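Local coordinates for polyamine export protein (Haemophilus ducreyi, PDB 2P4P) that may help export cadaverine and putrescine from the cytoplasm, contributing to polyamine tolerance in stationary phase, and is represented here by its CorC_HlyC (transporter associated) domain, at residues 9-14 with 24-29; 18-23 with 29-34. All coordinates share one frame; numbering follows the deposited sequence. Where two conformers were deposited one is given.

Helix 19-25 and the chain just after it take part in both contacts, whose centres lie about 11 Å apart. In contact 1 the helix end meets strand 10-14; in contact 2 an earlier part of the helix meets the loop that follows it. Contact 1 is more exposed in its residues, only Leu26 being buried, though its centre lies slightly nearer the middle of the chain. Contact 2 buries Leu19 and Met23 beneath partly exposed loop residues and covers 213 Å² against 129 Å². Neither has a hydrogen bond between its segments. An indole meeting aliphatic groups distinguishes the first, a selenomethionine whose CG lies over a phenyl face the second. A probable hydrogen bond, Ile28 N to Met23 O, links the two.

Contact 1: residues 9-14 with 24-29; sequences DSWLID and RALNIH
Trp11 on strand 10-14, an outermost strand of this chain's sheet, reaches the end of helix 19-25, where Ala25 and Leu26 receive its six-membered ring, so this contact packs the antiparallel sheet of the CorC_HlyC domain against a helix end. The backbones are well separated, with Trp11 CA and Leu26 CA, the nearest such pair, 10.3 Å apart, and the side chains bridge the gap. With chi1 at -66°, the indole of Trp11 stands beside its own backbone N and anti to the carbonyl carbon, and its benzo end makes the touch. Trp11 CZ3 lies 3.6 Å from Leu26 CD2, which approaches the ring obliquely, and 3.9 Å from Ala25 CB. Trp11 and Leu26 pass each other in opposite directions, and a single methyl branch of the leucine does the meeting. At the ring edge, near its plane, Ala25 O comes within 3.6 Å of Trp11 CH2. Leu26, which is buried, also touches Val80 and Phe65. Beyond it the helix closes in a Schellman motif: Asn27 takes positive phi (61°), its N bonds to Arg24 O at 3.0 Å, and Ile28 N probably bonds to Met23 O. Asn27 OD1 then accepts His29 NE2 at 2.8 Å, with the donor standing 51° out of the amide plane.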
ATOM      1  N   ASP A   9       0.253   8.289   9.726  1.00 31.77           N
ATOM      2  CA  ASP A   9       0.637   7.006  10.333  1.00 32.63           C
ATOM      3  C   ASP A   9      -0.241   5.899   9.786  1.00 31.31           C
ATOM      4  O   ASP A   9      -1.449   6.071   9.652  1.00 31.31           O
ATOM      5  CB  ASP A   9       0.690   7.005  11.881  1.00 33.60           C
ATOM      6  CG  ASP A   9      -0.606   7.463  12.565  1.00 37.85           C
ATOM      7  OD1 ASP A   9      -1.013   8.664  12.475  1.00 40.09           O
ATOM      8  OD2 ASP A   9      -1.180   6.619  13.304  1.00 41.86           O
ATOM      9  N   SER A  10       0.368   4.776   9.446  1.00 30.68           N
ATOM     10  CA  SER A  10      -0.406   3.671   8.909  1.00 30.18           C
ATOM     11  C   SER A  10       0.321   2.363   9.104  1.00 29.60           C
ATOM     12  O   SER A  10       1.547   2.337   9.344  1.00 29.79           O
ATOM     13  CB  SER A  10      -0.708   3.910   7.434  1.00 29.71           C
ATOM     14  OG  SER A  10       0.444   3.682   6.664  1.00 32.63           O
ATOM     15  N   TRP A  11      -0.423   1.271   8.990  1.00 28.35           N
ATOM     16  CA  TRP A  11       0.187  -0.021   9.015  1.00 27.33           C
ATOM     17  C   TRP A  11      -0.188  -0.769   7.751  1.00 26.58           C
ATOM     18  O   TRP A  11      -1.334  -0.709   7.304  1.00 25.89           O
ATOM     19  CB  TRP A  11      -0.325  -0.854  10.185  1.00 28.00           C
ATOM     20  CG  TRP A  11      -0.004  -0.412  11.565  1.00 28.90           C
ATOM     21  CD1 TRP A  11       0.901   0.552  11.968  1.00 29.52           C
ATOM     22  CD2 TRP A  11      -0.553  -0.971  12.769  1.00 29.73           C
ATOM     23  NE1 TRP A  11       0.907   0.642  13.343  1.00 29.99           N
ATOM     24  CE2 TRP A  11       0.029  -0.280  13.858  1.00 28.99           C
ATOM     25  CE3 TRP A  11      -1.503  -1.972  13.027  1.00 31.29           C
ATOM     26  CZ2 TRP A  11      -0.288  -0.582  15.203  1.00 29.66           C
ATOM     27  CZ3 TRP A  11      -1.831  -2.263  14.363  1.00 30.33           C
ATOM     28  CH2 TRP A  11      -1.228  -1.563  15.426  1.00 29.76           C
ATOM     29  N   LEU A  12       0.774  -1.505   7.210  1.00 25.42           N
ATOM     30  CA  LEU A  12       0.510  -2.438   6.135  1.00 25.74           C
ATOM     31  C   LEU A  12       0.391  -3.824   6.730  1.00 24.97           C
ATOM     32  O   LEU A  12       1.319  -4.311   7.397  1.00 26.61           O
ATOM     33  CB  LEU A  12       1.629  -2.376   5.104  1.00 25.96           C
ATOM     34  CG  LEU A  12       1.442  -3.210   3.839  1.00 27.18           C
ATOM     35  CD1 LEU A  12       0.458  -2.531   2.897  1.00 31.12           C
ATOM     36  CD2 LEU A  12       2.779  -3.386   3.156  1.00 29.52           C
ATOM     37  N   ILE A  13      -0.739  -4.480   6.445  1.00 25.34           N
ATOM     38  CA  ILE A  13      -1.150  -5.739   7.095  0.50 24.62           C
ATOM     39  C   ILE A  13      -1.551  -6.814   6.071  1.00 24.24           C
ATOM     40  O   ILE A  13      -2.173  -6.490   5.076  1.00 24.19           O
ATOM     41  CB  ILE A  13      -2.334  -5.450   8.077  0.50 24.27           C
ATOM     42  CG1 ILE A  13      -1.811  -4.696   9.309  0.50 23.97           C
ATOM     43  CG2 ILE A  13      -3.051  -6.729   8.503  0.50 24.79           C
ATOM     44  CD1 ILE A  13      -2.903  -4.124  10.191  0.50 24.58           C
ATOM     45  N   ASP A  14      -1.182  -8.074   6.330  1.00 24.81           N
ATOM     46  CA  ASP A  14      -1.546  -9.227   5.495  1.00 25.14           C
ATOM     47  C   ASP A  14      -3.038  -9.507   5.667  1.00 24.83           C
ATOM     48  O   ASP A  14      -3.533  -9.522   6.782  1.00 24.02           O
ATOM     49  CB  ASP A  14      -0.709 -10.447   5.915  1.00 26.06           C
ATOM     50  CG  ASP A  14      -1.053 -11.730   5.143  1.00 28.39           C
ATOM     51  OD1 ASP A  14      -1.950 -11.728   4.269  1.00 33.57           O
ATOM     52  OD2 ASP A  14      -0.411 -12.773   5.426  1.00 34.52           O
ATOM     53  N   ARG A  24      -7.369  -6.487  18.431  1.00 24.68           N
ATOM     54  CA  ARG A  24      -6.591  -6.322  19.662  1.00 26.53           C
ATOM     55  C   ARG A  24      -5.487  -5.273  19.523  1.00 25.59           C
ATOM     56  O   ARG A  24      -5.387  -4.354  20.338  1.00 24.96           O
ATOM     57  CB  ARG A  24      -6.007  -7.664  20.142  1.00 26.03           C
ATOM     58  CG  ARG A  24      -4.818  -7.549  21.085  1.00 29.07           C
ATOM     59  CD  ARG A  24      -4.276  -8.927  21.535  1.00 30.22           C
ATOM     60  NE  ARG A  24      -5.290  -9.993  21.494  1.00 37.27           N
ATOM     61  CZ  ARG A  24      -5.351 -10.950  20.565  1.00 38.73           C
ATOM     62  NH1 ARG A  24      -4.464 -10.989  19.576  1.00 41.18           N
ATOM     63  NH2 ARG A  24      -6.294 -11.877  20.626  1.00 40.16           N
ATOM     64  N   ALA A  25      -4.669  -5.403  18.488  1.00 24.77           N
ATOM     65  CA  ALA A  25      -3.589  -4.456  18.260  1.00 24.60           C
ATOM     66  C   ALA A  25      -4.081  -3.015  18.036  1.00 24.23           C
ATOM     67  O   ALA A  25      -3.362  -2.076  18.341  1.00 25.37           O
ATOM     68  CB  ALA A  25      -2.735  -4.910  17.124  1.00 25.05           C
ATOM     69  N   LEU A  26      -5.312  -2.852  17.546  1.00 24.39           N
ATOM     70  CA  LEU A  26      -5.864  -1.518  17.273  1.00 23.77           C
ATOM     71  C   LEU A  26      -6.780  -1.046  18.401  1.00 23.55           C
ATOM     72  O   LEU A  26      -7.417  -0.009  18.274  1.00 21.71           O
ATOM     73  CB  LEU A  26      -6.649  -1.528  15.973  1.00 23.38           C
ATOM     74  CG  LEU A  26      -5.885  -1.699  14.633  1.00 25.59           C
ATOM     75  CD1 LEU A  26      -6.874  -1.899  13.487  1.00 24.38           C
ATOM     76  CD2 LEU A  26      -5.010  -0.478  14.359  1.00 24.30           C
ATOM     77  N   ASN A  27      -6.861  -1.842  19.468  1.00 23.07           N
ATOM     78  CA  ASN A  27      -7.624  -1.538  20.676  1.00 24.02           C
ATOM     79  C   ASN A  27      -9.118  -1.363  20.389  1.00 22.95           C
ATOM     80  O   ASN A  27      -9.774  -0.507  21.001  1.00 22.25           O
ATOM     81  CB  ASN A  27      -7.026  -0.319  21.411  1.00 24.72           C
ATOM     82  CG  ASN A  27      -7.502  -0.183  22.848  1.00 26.68           C
ATOM     83  OD1 ASN A  27      -7.580  -1.155  23.610  1.00 24.41           O
ATOM     84  ND2 ASN A  27      -7.802   1.044  23.235  1.00 26.80           N
ATOM     85  N   ILE A  28      -9.628  -2.186  19.459  1.00 22.47           N
ATOM     86  CA  ILE A  28     -11.051  -2.251  19.125  1.00 22.47           C
ATOM     87  C   ILE A  28     -11.705  -3.286  20.001  1.00 24.33           C
ATOM     88  O   ILE A  28     -11.290  -4.434  20.012  1.00 23.34           O
ATOM     89  CB  ILE A  28     -11.287  -2.563  17.626  1.00 22.99           C
ATOM     90  CG1 ILE A  28     -10.471  -1.585  16.759  1.00 21.56           C
ATOM     91  CG2 ILE A  28     -12.797  -2.452  17.261  1.00 21.62           C
ATOM     92  CD1 ILE A  28     -10.269  -2.015  15.300  1.00 21.47           C
ATOM     93  N   HIS A  29     -12.728  -2.865  20.738  1.00 25.46           N
ATOM     94  CA  HIS A  29     -13.382  -3.741  21.683  1.00 27.12           C
ATOM     95  C   HIS A  29     -14.812  -4.101  21.265  1.00 26.91           C
ATOM     96  O   HIS A  29     -15.480  -4.879  21.927  1.00 28.27           O
ATOM     97  CB  HIS A  29     -13.321  -3.100  23.062  1.00 28.13           C
ATOM     98  CG  HIS A  29     -11.935  -3.074  23.628  1.00 32.68           C
ATOM     99  ND1 HIS A  29     -11.328  -4.201  24.148  1.00 37.51           N
ATOM    100  CD2 HIS A  29     -11.022  -2.076  23.723  1.00 35.16           C
ATOM    101  CE1 HIS A  29     -10.105  -3.894  24.548  1.00 38.59           C
ATOM    102  NE2 HIS A  29      -9.892  -2.614  24.293  1.00 37.88           N
TER

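Contact 2: residues 18-23 with 29-34; sequences PLEDVM and HTFPRD
Met23, present as selenomethionine, and Phe31 form the aromatic part of this contact between helix 19-25 and the loop that follows it. Met23 CG sits over one face of the phenyl ring, 3.7 Å from the centroid of the Phe31 ring and 17° off its normal, the geometry of a CH-pi contact. Its position is offset toward the rim, and the closest approach is Met23 CG to Phe31 CG at 3.5 Å. The turn at chi2 (-60°) puts the selenium beside the ring, and the bend at chi3 turns only the methyl CE. Met23 SE therefore stands obliquely, 4.7 Å from the Phe31 centroid, with Phe31 CB nearer at 3.7 Å. A chi1 of 59° sets the Phe31 ring between its own backbone N and carbonyl carbon, facing the helix.

Among the polar groups, Arg33 NE lies over the centre of the face opposite Met23, so the phenyl is held between an aliphatic chain and a guanidinium. The same NE donates to Phe31 O at 3.0 Å, within the guanidinium plane but tilted from that of the carbonyl, a bond that helps fix the arginine over the ring. Glu20 comes obliquely from the Met23 side and at long range, with OE2 4.4 Å from Phe31 CE2.

A loose van der Waals contact, methyl to carbonyl oxygen, extends the packing toward the helix start, where Leu19 CD2 is 4.2 Å from Pro32 O. Leu19 and Pro32 both also touch Phe43 of helix 40-48, while Phe31 and Pro32 touch Tyr60. The Met23-Phe31 pair is a Met-aromatic contact by which the loop between two helices of the CorC_HlyC domain folds back onto the first of them.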
ATOM      1  N   PRO A  18      -5.340 -13.087  11.485  1.00 22.91           N
ATOM      2  CA  PRO A  18      -6.558 -13.284  12.270  1.00 22.53           C
ATOM      3  C   PRO A  18      -7.236 -11.954  12.635  1.00 22.30           C
ATOM      4  O   PRO A  18      -6.571 -10.983  13.016  1.00 21.92           O
ATOM      5  CB  PRO A  18      -6.044 -14.010  13.519  1.00 22.52           C
ATOM      6  CG  PRO A  18      -4.881 -14.805  13.004  1.00 23.39           C
ATOM      7  CD  PRO A  18      -4.231 -13.937  11.960  1.00 23.92           C
ATOM      8  N   LEU A  19      -8.555 -11.920  12.493  1.00 22.19           N
ATOM      9  CA  LEU A  19      -9.356 -10.751  12.778  1.00 23.18           C
ATOM     10  C   LEU A  19      -9.134 -10.211  14.199  1.00 23.99           C
ATOM     11  O   LEU A  19      -8.941  -9.011  14.394  1.00 24.09           O
ATOM     12  CB  LEU A  19     -10.831 -11.082  12.550  1.00 22.58           C
ATOM     13  CG  LEU A  19     -11.838 -10.028  12.976  1.00 23.18           C
ATOM     14  CD1 LEU A  19     -11.610  -8.727  12.169  1.00 18.85           C
ATOM     15  CD2 LEU A  19     -13.248 -10.565  12.778  1.00 21.29           C
ATOM     16  N   GLU A  20      -9.165 -11.113  15.171  1.00 25.02           N
ATOM     17  CA  GLU A  20      -9.010 -10.788  16.602  1.00 26.05           C
ATOM     18  C   GLU A  20      -7.660 -10.159  16.926  1.00 25.68           C
ATOM     19  O   GLU A  20      -7.587  -9.273  17.750  1.00 25.42           O
ATOM     20  CB  GLU A  20      -9.148 -12.055  17.443  1.00 26.39           C
ATOM     21  CG  GLU A  20     -10.544 -12.676  17.415  1.00 32.04           C
ATOM     22  CD  GLU A  20     -10.954 -13.137  16.022  1.00 38.06           C
ATOM     23  OE1 GLU A  20     -10.216 -13.951  15.412  1.00 40.49           O
ATOM     24  OE2 GLU A  20     -12.002 -12.654  15.535  1.00 40.83           O
ATOM     25  N   ASP A  21      -6.606 -10.652  16.279  1.00 25.92           N
ATOM     26  CA  ASP A  21      -5.249 -10.116  16.416  1.00 24.69           C
ATOM     27  C   ASP A  21      -5.157  -8.647  15.993  1.00 24.79           C
ATOM     28  O   ASP A  21      -4.488  -7.857  16.653  1.00 23.85           O
ATOM     29  CB  ASP A  21      -4.283 -10.959  15.581  1.00 24.57           C
ATOM     30  CG  ASP A  21      -3.969 -12.298  16.238  1.00 25.22           C
ATOM     31  OD1 ASP A  21      -4.543 -12.552  17.304  1.00 28.51           O
ATOM     32  OD2 ASP A  21      -3.159 -13.073  15.686  1.00 25.56           O
ATOM     33  N   VAL A  22      -5.811  -8.318  14.882  1.00 23.92           N
ATOM     34  CA  VAL A  22      -5.890  -6.939  14.354  1.00 24.16           C
ATOM     35  C   VAL A  22      -6.720  -6.036  15.246  1.00 24.13           C
ATOM     36  O   VAL A  22      -6.264  -4.968  15.631  1.00 23.32           O
ATOM     37  CB  VAL A  22      -6.476  -6.920  12.919  1.00 24.13           C
ATOM     38  CG1 VAL A  22      -6.645  -5.472  12.385  1.00 23.44           C
ATOM     39  CG2 VAL A  22      -5.585  -7.723  11.991  1.00 25.26           C
HETATM   40  N   MSE A  23      -7.924  -6.481  15.589  1.00 24.06           N
HETATM   41  CA  MSE A  23      -8.772  -5.753  16.559  1.00 23.39           C
HETATM   42  C   MSE A  23      -8.016  -5.468  17.855  1.00 23.87           C
HETATM   43  O   MSE A  23      -8.085  -4.365  18.367  1.00 23.89           O
HETATM   44  CB  MSE A  23     -10.064  -6.528  16.916  1.00 23.65           C
HETATM   45  CG  MSE A  23     -11.008  -6.926  15.814  1.00 20.69           C
HETATM   46 SE   MSE A  23     -11.752  -5.461  14.781  1.00 33.18          SE
HETATM   47  CE  MSE A  23     -10.334  -5.139  13.487  1.00 26.67           C
ATOM     48  N   HIS A  29     -12.728  -2.865  20.738  1.00 25.46           N
ATOM     49  CA  HIS A  29     -13.382  -3.741  21.683  1.00 27.12           C
ATOM     50  C   HIS A  29     -14.812  -4.101  21.265  1.00 26.91           C
ATOM     51  O   HIS A  29     -15.480  -4.879  21.927  1.00 28.27           O
ATOM     52  CB  HIS A  29     -13.321  -3.100  23.062  1.00 28.13           C
ATOM     53  CG  HIS A  29     -11.935  -3.074  23.628  1.00 32.68           C
ATOM     54  ND1 HIS A  29     -11.328  -4.201  24.148  1.00 37.51           N
ATOM     55  CD2 HIS A  29     -11.022  -2.076  23.723  1.00 35.16           C
ATOM     56  CE1 HIS A  29     -10.105  -3.894  24.548  1.00 38.59           C
ATOM     57  NE2 HIS A  29      -9.892  -2.614  24.293  1.00 37.88           N
ATOM     58  N   THR A  30     -15.264  -3.525  20.168  1.00 26.86           N
ATOM     59  CA  THR A  30     -16.573  -3.822  19.614  1.00 26.60           C
ATOM     60  C   THR A  30     -16.402  -4.345  18.186  1.00 26.79           C
ATOM     61  O   THR A  30     -16.090  -3.606  17.271  1.00 27.27           O
ATOM     62  CB  THR A  30     -17.480  -2.573  19.661  1.00 26.86           C
ATOM     63  OG1 THR A  30     -17.696  -2.208  21.032  1.00 27.87           O
ATOM     64  CG2 THR A  30     -18.803  -2.824  18.981  1.00 24.68           C
ATOM     65  N   PHE A  31     -16.598  -5.643  18.015  1.00 27.64           N
ATOM     66  CA  PHE A  31     -16.455  -6.271  16.707  1.00 27.69           C
ATOM     67  C   PHE A  31     -17.164  -7.637  16.697  1.00 27.97           C
ATOM     68  O   PHE A  31     -17.481  -8.178  17.768  1.00 28.06           O
ATOM     69  CB  PHE A  31     -14.961  -6.416  16.342  1.00 28.10           C
ATOM     70  CG  PHE A  31     -14.192  -7.242  17.328  1.00 29.49           C
ATOM     71  CD1 PHE A  31     -13.577  -6.638  18.422  1.00 29.68           C
ATOM     72  CD2 PHE A  31     -14.112  -8.612  17.180  1.00 28.94           C
ATOM     73  CE1 PHE A  31     -12.891  -7.417  19.355  1.00 32.68           C
ATOM     74  CE2 PHE A  31     -13.435  -9.412  18.113  1.00 31.03           C
ATOM     75  CZ  PHE A  31     -12.821  -8.812  19.191  1.00 31.14           C
ATOM     76  N   PRO A  32     -17.435  -8.183  15.494  1.00 28.16           N
ATOM     77  CA  PRO A  32     -18.062  -9.491  15.340  1.00 28.43           C
ATOM     78  C   PRO A  32     -17.296 -10.628  16.028  1.00 29.08           C
ATOM     79  O   PRO A  32     -16.084 -10.746  15.832  1.00 28.16           O
ATOM     80  CB  PRO A  32     -18.083  -9.672  13.822  1.00 28.70           C
ATOM     81  CG  PRO A  32     -18.148  -8.265  13.266  1.00 29.01           C
ATOM     82  CD  PRO A  32     -17.208  -7.522  14.186  1.00 28.08           C
ATOM     83  N   ARG A  33     -18.007 -11.422  16.840  1.00 29.48           N
ATOM     84  CA  ARG A  33     -17.440 -12.475  17.689  1.00 30.87           C
ATOM     85  C   ARG A  33     -17.876 -13.885  17.252  1.00 31.41           C
ATOM     86  O   ARG A  33     -17.442 -14.878  17.835  1.00 30.62           O
ATOM     87  CB  ARG A  33     -17.868 -12.308  19.163  1.00 30.72           C
ATOM     88  CG  ARG A  33     -17.808 -10.905  19.760  1.00 32.52           C
ATOM     89  CD  ARG A  33     -16.393 -10.410  19.830  1.00 33.59           C
ATOM     90  NE  ARG A  33     -16.262  -9.048  20.355  1.00 37.10           N
ATOM     91  CZ  ARG A  33     -15.586  -8.737  21.459  1.00 36.93           C
ATOM     92  NH1 ARG A  33     -14.997  -9.687  22.170  1.00 36.13           N
ATOM     93  NH2 ARG A  33     -15.500  -7.475  21.855  1.00 36.08           N
ATOM     94  N   ASP A  34     -18.734 -13.942  16.238  1.00 31.99           N
ATOM     95  CA  ASP A  34     -19.285 -15.192  15.674  1.00 33.33           C
ATOM     96  C   ASP A  34     -18.272 -16.096  14.946  1.00 33.76           C
ATOM     97  O   ASP A  34     -18.531 -17.288  14.740  1.00 33.21           O
ATOM     98  CB  ASP A  34     -20.382 -14.819  14.689  1.00 33.34           C
ATOM     99  CG  ASP A  34     -19.949 -13.714  13.775  1.00 34.16           C
ATOM    100  OD1 ASP A  34     -19.927 -12.544  14.227  1.00 36.23           O
ATOM    101  OD2 ASP A  34     -19.589 -14.015  12.625  1.00 35.03           O
TER